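Local coordinates for intestinal fatty acid binding protein (Rattus norvegicus, PDB 1ICM), which binds long-chain fatty acids such as myristate inside a beta barrel, and probably carries them within cells of the intestine, at residues Asp3-Tyr14 with Val122-Glu131; Arg95-Ala104 with Ile114-Val122. All coordinates share one frame; numbering follows the deposited sequence.

Interaction 1. Residues Asp3-Tyr14 with Val122-Glu131; sequences DGTWKVDRNENY and VEAKRIFKKE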
loop_
_atom_site.group_PDB
_atom_site.type_symbol
_atom_site.label_atom_id
_atom_site.label_comp_id
_atom_site.label_asym_id
_atom_site.label_seq_id
_atom_site.Cartn_x
_atom_site.Cartn_y
_atom_site.Cartn_z
ATOM N N ASP A 3 -9.151 -7.374 -9.234
ATOM C CA ASP A 3 -8.497 -7.836 -10.452
ATOM C C ASP A 3 -8.222 -6.722 -11.421
ATOM O O ASP A 3 -9.085 -5.918 -11.751
ATOM C CB ASP A 3 -9.425 -8.791 -11.251
ATOM C CG ASP A 3 -10.085 -9.729 -10.316
ATOM O OD1 ASP A 3 -9.506 -10.759 -9.964
ATOM O OD2 ASP A 3 -11.263 -9.247 -9.941
ATOM N N GLY A 4 -7.012 -6.692 -11.943
ATOM C CA GLY A 4 -6.838 -5.595 -12.884
ATOM C C GLY A 4 -5.571 -4.752 -12.670
ATOM O O GLY A 4 -4.809 -5.001 -11.732
ATOM N N THR A 5 -5.390 -3.792 -13.591
ATOM C CA THR A 5 -4.248 -2.924 -13.567
ATOM C C THR A 5 -4.720 -1.602 -13.093
ATOM O O THR A 5 -5.715 -1.172 -13.663
ATOM C CB THR A 5 -3.519 -2.929 -14.917
ATOM O OG1 THR A 5 -2.953 -4.234 -15.036
ATOM C CG2 THR A 5 -2.369 -1.939 -14.813
ATOM N N TRP A 6 -4.041 -1.038 -12.069
ATOM C CA TRP A 6 -4.477 0.224 -11.465
ATOM C C TRP A 6 -3.311 1.212 -11.475
ATOM O O TRP A 6 -2.182 0.830 -11.177
ATOM C CB TRP A 6 -4.849 -0.081 -10.006
ATOM C CG TRP A 6 -5.962 -1.102 -9.813
ATOM C CD1 TRP A 6 -5.809 -2.452 -9.644
ATOM C CD2 TRP A 6 -7.368 -0.834 -9.775
ATOM N NE1 TRP A 6 -7.039 -3.066 -9.540
ATOM C CE2 TRP A 6 -8.016 -2.082 -9.592
ATOM C CE3 TRP A 6 -8.159 0.329 -9.921
ATOM C CZ2 TRP A 6 -9.420 -2.158 -9.506
ATOM C CZ3 TRP A 6 -9.545 0.252 -9.828
ATOM C CH2 TRP A 6 -10.149 -0.995 -9.642
ATOM N N LYS A 7 -3.580 2.481 -11.774
ATOM C CA LYS A 7 -2.552 3.512 -11.852
ATOM C C LYS A 7 -2.910 4.662 -10.946
ATOM O O LYS A 7 -4.021 5.212 -10.957
ATOM C CB LYS A 7 -2.386 4.040 -13.273
ATOM C CG LYS A 7 -1.321 5.128 -13.461
ATOM C CD LYS A 7 0.114 4.637 -13.689
ATOM C CE LYS A 7 1.084 5.664 -14.285
ATOM N NZ LYS A 7 2.193 5.082 -15.078
ATOM N N VAL A 8 -1.937 5.073 -10.142
ATOM C CA VAL A 8 -2.274 6.155 -9.229
ATOM C C VAL A 8 -2.754 7.427 -9.896
ATOM O O VAL A 8 -2.192 7.801 -10.914
ATOM C CB VAL A 8 -1.124 6.392 -8.243
ATOM C CG1 VAL A 8 0.062 7.033 -8.977
ATOM C CG2 VAL A 8 -1.597 7.256 -7.065
ATOM N N ASP A 9 -3.763 8.097 -9.318
ATOM C CA ASP A 9 -4.317 9.312 -9.865
ATOM C C ASP A 9 -4.128 10.522 -8.950
ATOM O O ASP A 9 -3.754 11.603 -9.414
ATOM C CB ASP A 9 -5.809 9.057 -10.053
ATOM C CG ASP A 9 -6.516 10.250 -10.612
ATOM O OD1 ASP A 9 -6.085 10.662 -11.763
ATOM O OD2 ASP A 9 -7.433 10.784 -10.052
ATOM N N ARG A 10 -4.410 10.384 -7.643
ATOM C CA ARG A 10 -4.235 11.501 -6.731
ATOM C C ARG A 10 -3.958 11.003 -5.324
ATOM O O ARG A 10 -4.218 9.828 -5.028
ATOM C CB ARG A 10 -5.384 12.481 -6.734
ATOM C CG ARG A 10 -6.675 11.735 -6.447
ATOM C CD ARG A 10 -7.932 12.549 -6.784
ATOM N NE ARG A 10 -9.148 11.871 -6.330
ATOM C CZ ARG A 10 -9.775 10.841 -6.933
ATOM N NH1 ARG A 10 -9.346 10.326 -8.080
ATOM N NH2 ARG A 10 -10.882 10.297 -6.422
ATOM N N ASN A 11 -3.431 11.897 -4.494
ATOM C CA ASN A 11 -3.119 11.537 -3.111
ATOM C C ASN A 11 -3.764 12.519 -2.166
ATOM O O ASN A 11 -4.106 13.647 -2.562
ATOM C CB ASN A 11 -1.619 11.702 -2.857
ATOM C CG ASN A 11 -0.765 10.983 -3.882
ATOM O OD1 ASN A 11 -0.846 9.773 -4.140
ATOM N ND2 ASN A 11 0.117 11.766 -4.480
ATOM N N GLU A 12 -3.896 12.091 -0.914
ATOM C CA GLU A 12 -4.435 12.975 0.103
ATOM C C GLU A 12 -3.533 12.891 1.325
ATOM O O GLU A 12 -3.273 11.782 1.785
ATOM C CB GLU A 12 -5.894 12.649 0.468
ATOM C CG GLU A 12 -6.849 13.116 -0.649
ATOM C CD GLU A 12 -8.324 12.958 -0.342
ATOM O OE1 GLU A 12 -8.562 12.847 0.940
ATOM O OE2 GLU A 12 -9.186 12.933 -1.202
ATOM N N ASN A 13 -2.991 14.040 1.742
ATOM C CA ASN A 13 -2.095 14.119 2.892
ATOM C C ASN A 13 -0.919 13.188 2.858
ATOM O O ASN A 13 -0.386 12.793 3.900
ATOM C CB ASN A 13 -2.934 13.805 4.132
ATOM C CG ASN A 13 -2.448 14.507 5.379
ATOM O OD1 ASN A 13 -2.042 15.692 5.361
ATOM N ND2 ASN A 13 -2.501 13.742 6.473
ATOM N N TYR A 14 -0.455 12.781 1.660
ATOM C CA TYR A 14 0.636 11.846 1.564
ATOM C C TYR A 14 1.991 12.387 2.043
ATOM O O TYR A 14 2.828 11.683 2.640
ATOM C CB TYR A 14 0.609 11.311 0.105
ATOM C CG TYR A 14 1.475 10.102 -0.090
ATOM C CD1 TYR A 14 1.456 9.052 0.831
ATOM C CD2 TYR A 14 2.322 9.968 -1.188
ATOM C CE1 TYR A 14 2.225 7.896 0.678
ATOM C CE2 TYR A 14 3.085 8.816 -1.365
ATOM C CZ TYR A 14 3.062 7.772 -0.438
ATOM O OH TYR A 14 3.810 6.627 -0.640
ATOM N N VAL A 122 -1.806 9.828 11.974
ATOM C CA VAL A 122 -1.935 10.562 10.714
ATOM C C VAL A 122 -2.497 9.572 9.686
ATOM O O VAL A 122 -2.123 8.381 9.670
ATOM C CB VAL A 122 -0.539 10.964 10.208
ATOM C CG1 VAL A 122 -0.676 11.783 8.930
ATOM C CG2 VAL A 122 0.106 11.835 11.286
ATOM N N GLU A 123 -3.390 10.138 8.877
ATOM C CA GLU A 123 -4.053 9.350 7.829
ATOM C C GLU A 123 -3.606 9.867 6.460
ATOM O O GLU A 123 -3.375 11.069 6.284
ATOM C CB GLU A 123 -5.576 9.651 7.941
ATOM C CG GLU A 123 -6.495 8.902 6.948
ATOM C CD GLU A 123 -7.875 9.531 6.820
ATOM O OE1 GLU A 123 -8.277 10.524 7.397
ATOM O OE2 GLU A 123 -8.651 8.887 6.002
ATOM N N ALA A 124 -3.530 8.973 5.476
ATOM C CA ALA A 124 -3.189 9.400 4.119
ATOM C C ALA A 124 -3.965 8.492 3.170
ATOM O O ALA A 124 -4.290 7.358 3.522
ATOM C CB ALA A 124 -1.726 9.164 3.781
ATOM N N LYS A 125 -4.238 8.943 1.947
ATOM C CA LYS A 125 -4.873 8.081 0.958
ATOM C C LYS A 125 -4.149 8.252 -0.388
ATOM O O LYS A 125 -3.608 9.342 -0.736
ATOM C CB LYS A 125 -6.283 8.518 0.622
ATOM C CG LYS A 125 -7.164 8.759 1.821
ATOM C CD LYS A 125 -8.579 8.383 1.428
ATOM C CE LYS A 125 -9.627 9.253 2.095
ATOM N NZ LYS A 125 -9.551 9.280 3.562
ATOM N N ARG A 126 -4.187 7.154 -1.142
ATOM C CA ARG A 126 -3.703 7.085 -2.519
ATOM C C ARG A 126 -4.881 6.537 -3.321
ATOM O O ARG A 126 -5.359 5.458 -2.995
ATOM C CB ARG A 126 -2.473 6.218 -2.709
ATOM C CG ARG A 126 -1.338 6.798 -1.856
ATOM C CD ARG A 126 0.050 6.515 -2.430
ATOM N NE ARG A 126 0.357 7.450 -3.514
ATOM C CZ ARG A 126 1.433 7.231 -4.247
ATOM N NH1 ARG A 126 2.190 6.158 -3.935
ATOM N NH2 ARG A 126 1.746 8.078 -5.216
ATOM N N ILE A 127 -5.359 7.274 -4.314
ATOM C CA ILE A 127 -6.488 6.784 -5.125
ATOM C C ILE A 127 -6.046 6.399 -6.546
ATOM O O ILE A 127 -5.382 7.191 -7.227
ATOM C CB ILE A 127 -7.540 7.885 -5.070
ATOM C CG1 ILE A 127 -7.961 8.093 -3.604
ATOM C CG2 ILE A 127 -8.713 7.549 -6.006
ATOM C CD1 ILE A 127 -8.683 9.407 -3.326
ATOM N N PHE A 128 -6.399 5.206 -7.044
ATOM C CA PHE A 128 -5.990 4.729 -8.357
ATOM C C PHE A 128 -7.143 4.611 -9.337
ATOM O O PHE A 128 -8.272 4.381 -8.880
ATOM C CB PHE A 128 -5.496 3.277 -8.193
ATOM C CG PHE A 128 -4.342 3.148 -7.209
ATOM C CD1 PHE A 128 -4.508 3.320 -5.827
ATOM C CD2 PHE A 128 -3.053 2.860 -7.666
ATOM C CE1 PHE A 128 -3.429 3.208 -4.936
ATOM C CE2 PHE A 128 -1.957 2.755 -6.800
ATOM C CZ PHE A 128 -2.149 2.930 -5.424
ATOM N N LYS A 129 -6.865 4.762 -10.641
ATOM C CA LYS A 129 -7.895 4.615 -11.654
ATOM C C LYS A 129 -7.613 3.327 -12.371
ATOM O O LYS A 129 -6.467 2.939 -12.498
ATOM C CB LYS A 129 -7.924 5.743 -12.660
ATOM C CG LYS A 129 -8.817 6.881 -12.195
ATOM C CD LYS A 129 -8.727 8.033 -13.181
ATOM C CE LYS A 129 -9.165 9.351 -12.559
ATOM N NZ LYS A 129 -10.509 9.261 -11.954
ATOM N N LYS A 130 -8.656 2.633 -12.806
ATOM C CA LYS A 130 -8.404 1.389 -13.517
ATOM C C LYS A 130 -7.974 1.735 -14.941
ATOM O O LYS A 130 -8.485 2.667 -15.560
ATOM C CB LYS A 130 -9.681 0.557 -13.560
ATOM C CG LYS A 130 -9.439 -0.935 -13.381
ATOM C CD LYS A 130 -10.794 -1.630 -13.398
ATOM C CE LYS A 130 -10.832 -3.000 -12.771
ATOM N NZ LYS A 130 -12.228 -3.311 -12.424
ATOM N N GLU A 131 -6.998 0.995 -15.468
ATOM C CA GLU A 131 -6.430 1.134 -16.803
ATOM C C GLU A 131 -7.421 0.723 -17.886
ATOM O O GLU A 131 -6.965 0.499 -19.039
ATOM C CB GLU A 131 -5.220 0.185 -16.951
ATOM C CG GLU A 131 -4.313 0.473 -18.156
ATOM C CD GLU A 131 -3.136 1.327 -17.781
ATOM O OE1 GLU A 131 -3.499 2.321 -17.006
ATOM O OE2 GLU A 131 -1.989 1.097 -18.154
ATOM O OXT GLU A 131 -8.631 0.607 -17.585
HETATM O O HOH W 1 1.006 10.489 -7.287
HETATM O O HOH W 2 2.297 4.199 -1.494
#
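The guanidinium of Arg126 lies flat against the ring of Tyr14: Tyr14 CE2 sits over the guanidinium centre, 3.7 Å from Arg126 CZ, while Arg126 CD makes a CH-pi contact with the ring, 3.9 Å from its centroid. Strand 4-12 pairs antiparallel with strand 122-130, joining the first and last strands of the fatty-acid-binding-protein barrel, and Tyr14 starts the helix just after the first; a classic beta bulge places Asp9 and Arg10 both facing Ile127. Ile127 O takes a 2.8 Å bond from Asp9 N and a weak one from Arg10 N. A bend at chi3 (80°) turns the Arg126 chain so that Asn11 OD1 meets the guanidinium in its plane, 2.7 Å from Arg126 NE, although the donor stands 40° above the amide carbonyl plane. Water 2 bridges Arg126 NH1 and Tyr14 OH, and a salt bridge to Asp34 engages NH2. A methionine in place of Arg126 would probably leave Asn11 OD1 and Asp34 without their charged mate and the Tyr14 ring, which touches the bound myristate, less firmly held. Near the chain termini Lys130 CG covers one face of the Trp6 indole, 3.7 Å from the centroid of its six-membered ring. On the flank with Ile127, Glu112 binds both Arg10 and Lys129. Past the strand end, Asn13 ND2 reaches Glu123 O at 2.8 Å, nearly straight (177°) and within the amide plane.

Interaction 2. Residues Arg95-Ala104 with Ile114-Val122; sequences RVDNGKELIA and IQTYTYEGV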
loop_
_atom_site.group_PDB
_atom_site.type_symbol
_atom_site.label_atom_id
_atom_site.label_comp_id
_atom_site.label_asym_id
_atom_site.label_seq_id
_atom_site.Cartn_x
_atom_site.Cartn_y
_atom_site.Cartn_z
ATOM N N ARG A 95 5.994 -2.088 12.030
ATOM C CA ARG A 95 7.354 -1.759 11.595
ATOM C C ARG A 95 8.264 -2.639 12.418
ATOM O O ARG A 95 8.105 -2.635 13.626
ATOM C CB ARG A 95 7.676 -0.295 11.930
ATOM C CG ARG A 95 7.089 0.686 10.911
ATOM C CD ARG A 95 7.512 2.146 11.069
ATOM N NE ARG A 95 8.976 2.324 11.079
ATOM C CZ ARG A 95 9.578 3.465 10.682
ATOM N NH1 ARG A 95 8.906 4.540 10.218
ATOM N NH2 ARG A 95 10.922 3.511 10.762
ATOM N N VAL A 96 9.182 -3.394 11.866
ATOM C CA VAL A 96 9.994 -4.234 12.697
ATOM C C VAL A 96 11.003 -3.445 13.519
ATOM O O VAL A 96 11.428 -3.960 14.539
ATOM C CB VAL A 96 10.757 -5.173 11.782
ATOM C CG1 VAL A 96 11.761 -6.049 12.525
ATOM C CG2 VAL A 96 9.745 -6.002 11.001
ATOM N N ASP A 97 11.386 -2.229 13.097
ATOM C CA ASP A 97 12.372 -1.492 13.873
ATOM C C ASP A 97 11.857 -0.984 15.219
ATOM O O ASP A 97 12.401 -1.304 16.285
ATOM C CB ASP A 97 12.960 -0.328 13.049
ATOM C CG ASP A 97 11.954 0.612 12.442
ATOM O OD1 ASP A 97 10.755 0.468 12.564
ATOM O OD2 ASP A 97 12.497 1.613 11.766
ATOM N N ASN A 98 10.816 -0.160 15.127
ATOM C CA ASN A 98 10.162 0.511 16.215
ATOM C C ASN A 98 8.895 -0.136 16.770
ATOM O O ASN A 98 8.352 0.385 17.758
ATOM C CB ASN A 98 10.101 2.034 15.975
ATOM C CG ASN A 98 9.072 2.458 14.942
ATOM O OD1 ASN A 98 9.037 3.607 14.442
ATOM N ND2 ASN A 98 8.178 1.529 14.648
ATOM N N GLY A 99 8.411 -1.234 16.159
ATOM C CA GLY A 99 7.224 -1.907 16.641
ATOM C C GLY A 99 5.903 -1.152 16.550
ATOM O O GLY A 99 4.873 -1.539 17.085
ATOM N N LYS A 100 5.895 -0.040 15.863
ATOM C CA LYS A 100 4.706 0.768 15.729
ATOM C C LYS A 100 3.744 0.190 14.697
ATOM O O LYS A 100 4.164 -0.455 13.765
ATOM C CB LYS A 100 5.022 2.250 15.556
ATOM C CG LYS A 100 5.520 2.756 16.913
ATOM C CD LYS A 100 6.338 4.038 16.908
ATOM C CE LYS A 100 6.566 4.599 18.302
ATOM N NZ LYS A 100 5.312 5.053 18.926
ATOM N N GLU A 101 2.468 0.404 14.925
ATOM C CA GLU A 101 1.423 -0.134 14.063
ATOM C C GLU A 101 1.071 0.754 12.887
ATOM O O GLU A 101 0.934 1.983 12.971
ATOM C CB GLU A 101 0.182 -0.404 14.953
ATOM C CG GLU A 101 -1.116 -0.748 14.214
ATOM C CD GLU A 101 -2.335 -0.607 15.086
ATOM O OE1 GLU A 101 -2.676 0.653 15.289
ATOM O OE2 GLU A 101 -2.918 -1.570 15.549
ATOM N N LEU A 102 0.852 0.051 11.767
ATOM C CA LEU A 102 0.461 0.727 10.530
ATOM C C LEU A 102 -0.696 -0.087 9.954
ATOM O O LEU A 102 -0.576 -1.304 9.739
ATOM C CB LEU A 102 1.632 0.730 9.513
ATOM C CG LEU A 102 1.445 1.588 8.241
ATOM C CD1 LEU A 102 2.808 1.793 7.565
ATOM C CD2 LEU A 102 0.502 0.837 7.276
ATOM N N ILE A 103 -1.788 0.601 9.747
ATOM C CA ILE A 103 -2.968 -0.071 9.188
ATOM C C ILE A 103 -3.196 0.359 7.747
ATOM O O ILE A 103 -3.094 1.555 7.431
ATOM C CB ILE A 103 -4.210 0.500 9.900
ATOM C CG1 ILE A 103 -4.164 0.168 11.382
ATOM C CG2 ILE A 103 -5.470 -0.141 9.291
ATOM C CD1 ILE A 103 -3.953 -1.299 11.685
ATOM N N ALA A 104 -3.593 -0.579 6.895
ATOM C CA ALA A 104 -3.898 -0.170 5.529
ATOM C C ALA A 104 -5.221 -0.808 5.100
ATOM O O ALA A 104 -5.509 -1.951 5.468
ATOM C CB ALA A 104 -2.800 -0.553 4.544
ATOM N N ILE A 114 -9.301 2.664 -3.607
ATOM C CA ILE A 114 -8.851 3.631 -2.627
ATOM C C ILE A 114 -7.999 2.918 -1.615
ATOM O O ILE A 114 -8.466 1.903 -1.100
ATOM C CB ILE A 114 -9.998 4.278 -1.885
ATOM C CG1 ILE A 114 -10.939 4.923 -2.917
ATOM C CG2 ILE A 114 -9.408 5.238 -0.821
ATOM C CD1 ILE A 114 -12.169 5.553 -2.280
ATOM N N GLN A 115 -6.764 3.406 -1.415
ATOM C CA GLN A 115 -5.875 2.779 -0.448
ATOM C C GLN A 115 -5.687 3.775 0.678
ATOM O O GLN A 115 -5.161 4.868 0.441
ATOM C CB GLN A 115 -4.458 2.433 -0.964
ATOM C CG GLN A 115 -4.398 1.213 -1.880
ATOM C CD GLN A 115 -3.007 0.620 -2.105
ATOM O OE1 GLN A 115 -3.116 -0.629 -2.513
ATOM N NE2 GLN A 115 -1.899 1.208 -1.956
ATOM N N THR A 116 -6.106 3.436 1.887
ATOM C CA THR A 116 -5.939 4.386 2.987
ATOM C C THR A 116 -4.911 3.807 3.957
ATOM O O THR A 116 -4.869 2.585 4.204
ATOM C CB THR A 116 -7.272 4.476 3.766
ATOM O OG1 THR A 116 -8.240 4.960 2.877
ATOM C CG2 THR A 116 -7.250 5.547 4.848
ATOM N N TYR A 117 -4.116 4.700 4.541
ATOM C CA TYR A 117 -3.157 4.269 5.554
ATOM C C TYR A 117 -3.309 5.136 6.824
ATOM O O TYR A 117 -3.641 6.331 6.778
ATOM C CB TYR A 117 -1.673 4.500 5.133
ATOM C CG TYR A 117 -1.244 4.152 3.713
ATOM C CD1 TYR A 117 -1.375 2.844 3.237
ATOM C CD2 TYR A 117 -0.674 5.110 2.871
ATOM C CE1 TYR A 117 -0.974 2.497 1.944
ATOM C CE2 TYR A 117 -0.249 4.773 1.581
ATOM C CZ TYR A 117 -0.415 3.467 1.109
ATOM O OH TYR A 117 -0.025 3.116 -0.168
ATOM N N THR A 118 -2.946 4.552 7.957
ATOM C CA THR A 118 -2.894 5.328 9.192
ATOM C C THR A 118 -1.607 4.928 9.930
ATOM O O THR A 118 -1.215 3.759 9.995
ATOM C CB THR A 118 -4.079 5.147 10.183
ATOM O OG1 THR A 118 -4.175 3.768 10.504
ATOM C CG2 THR A 118 -5.402 5.630 9.592
ATOM N N TYR A 119 -0.985 5.941 10.517
ATOM C CA TYR A 119 0.235 5.720 11.269
ATOM C C TYR A 119 0.423 6.865 12.280
ATOM O O TYR A 119 0.372 8.049 11.899
ATOM C CB TYR A 119 1.455 5.690 10.325
ATOM C CG TYR A 119 2.781 5.537 11.044
ATOM C CD1 TYR A 119 3.202 4.299 11.539
ATOM C CD2 TYR A 119 3.650 6.618 11.131
ATOM C CE1 TYR A 119 4.420 4.062 12.179
ATOM C CE2 TYR A 119 4.888 6.400 11.745
ATOM C CZ TYR A 119 5.260 5.166 12.285
ATOM O OH TYR A 119 6.494 4.997 12.876
ATOM N N GLU A 120 0.541 6.486 13.560
ATOM C CA GLU A 120 0.766 7.394 14.659
ATOM C C GLU A 120 -0.145 8.564 14.652
ATOM O O GLU A 120 0.289 9.682 14.860
ATOM C CB GLU A 120 2.203 7.906 14.624
ATOM C CG GLU A 120 3.193 6.806 15.006
ATOM C CD GLU A 120 3.005 6.440 16.452
ATOM O OE1 GLU A 120 3.440 7.393 17.251
ATOM O OE2 GLU A 120 2.511 5.387 16.824
ATOM N N GLY A 121 -1.414 8.335 14.354
ATOM C CA GLY A 121 -2.329 9.467 14.344
ATOM C C GLY A 121 -2.476 10.270 13.057
ATOM O O GLY A 121 -3.221 11.270 13.034
ATOM N N VAL A 122 -1.806 9.828 11.974
ATOM C CA VAL A 122 -1.935 10.562 10.714
ATOM C C VAL A 122 -2.497 9.572 9.686
ATOM O O VAL A 122 -2.123 8.381 9.670
ATOM C CB VAL A 122 -0.539 10.964 10.208
ATOM C CG1 VAL A 122 -0.676 11.783 8.930
ATOM C CG2 VAL A 122 0.106 11.835 11.286
HETATM O O HOH W 3 0.545 3.672 14.658
#
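The Tyr119 ring is approached obliquely by Arg95 CD, 3.5 Å from Tyr119 OH, while Glu120 CG lies over the centre of one face, 3.6 Å above the plane. Tyr119 CG stands anti to the backbone N (chi1 177°), which carries the ring across to the 95-104 segment, where Lys100 CB also meets Tyr119 CE1. The Arg95 guanidinium is turned only 21° from the ring plane. At its edge it grips Asp97 side-on, NE to OD1 and NH2 to OD2, both through syn lone pairs, the latter bond being 2.7 Å; this fixes its rotation. The Tyr117 ring, which touches the myristate, receives Ala104 CB at its edge, 3.9 Å from Tyr117 CD1. Strands 101-109 and 112-119 form an antiparallel beta hairpin of the fatty-acid-binding-protein barrel, the directions of 101-104 and 114-119 lying 164° apart. Ile103 and Thr118 are a hydrogen-bonded pair, with Thr118 N to Ile103 O at 3.0 Å and Ile103 N to Thr118 O at 3.2 Å, each donor lying in the carbonyl plane. On the face of this pair the side chains run side by side, Thr118 OG1 coming 3.3 Å from Ile103 CB. A type I' turn from Tyr119 to Val122 leads into strand 122-130. There a salt bridge joins Lys100 NZ to Glu120 OE1, its hydrogen bond weak. Helix 14-21 supplies Phe17, Lys20 and Met21 against Tyr119.

How the interactions relate
Both interactions belong to one antiparallel sheet, their centres about 17 Å apart. Across it the strands run 4-12, 122-130, 112-119, 101-109, so that interaction 1 pairs the first two and interaction 2 the last two. The two are joined where strand 122-130 pairs with strand 112-119, with probable hydrogen bonds from Tyr117 N to Ala124 O and from Arg126 N to Gln115 O, both 2.9 Å. Val122 is common to both, at the end of the turn joining these strands. Along the chain interaction 2 is nested within the loop closed by interaction 1, which brings the chain's ends together. Both contacts thus border the fatty-acid cavity.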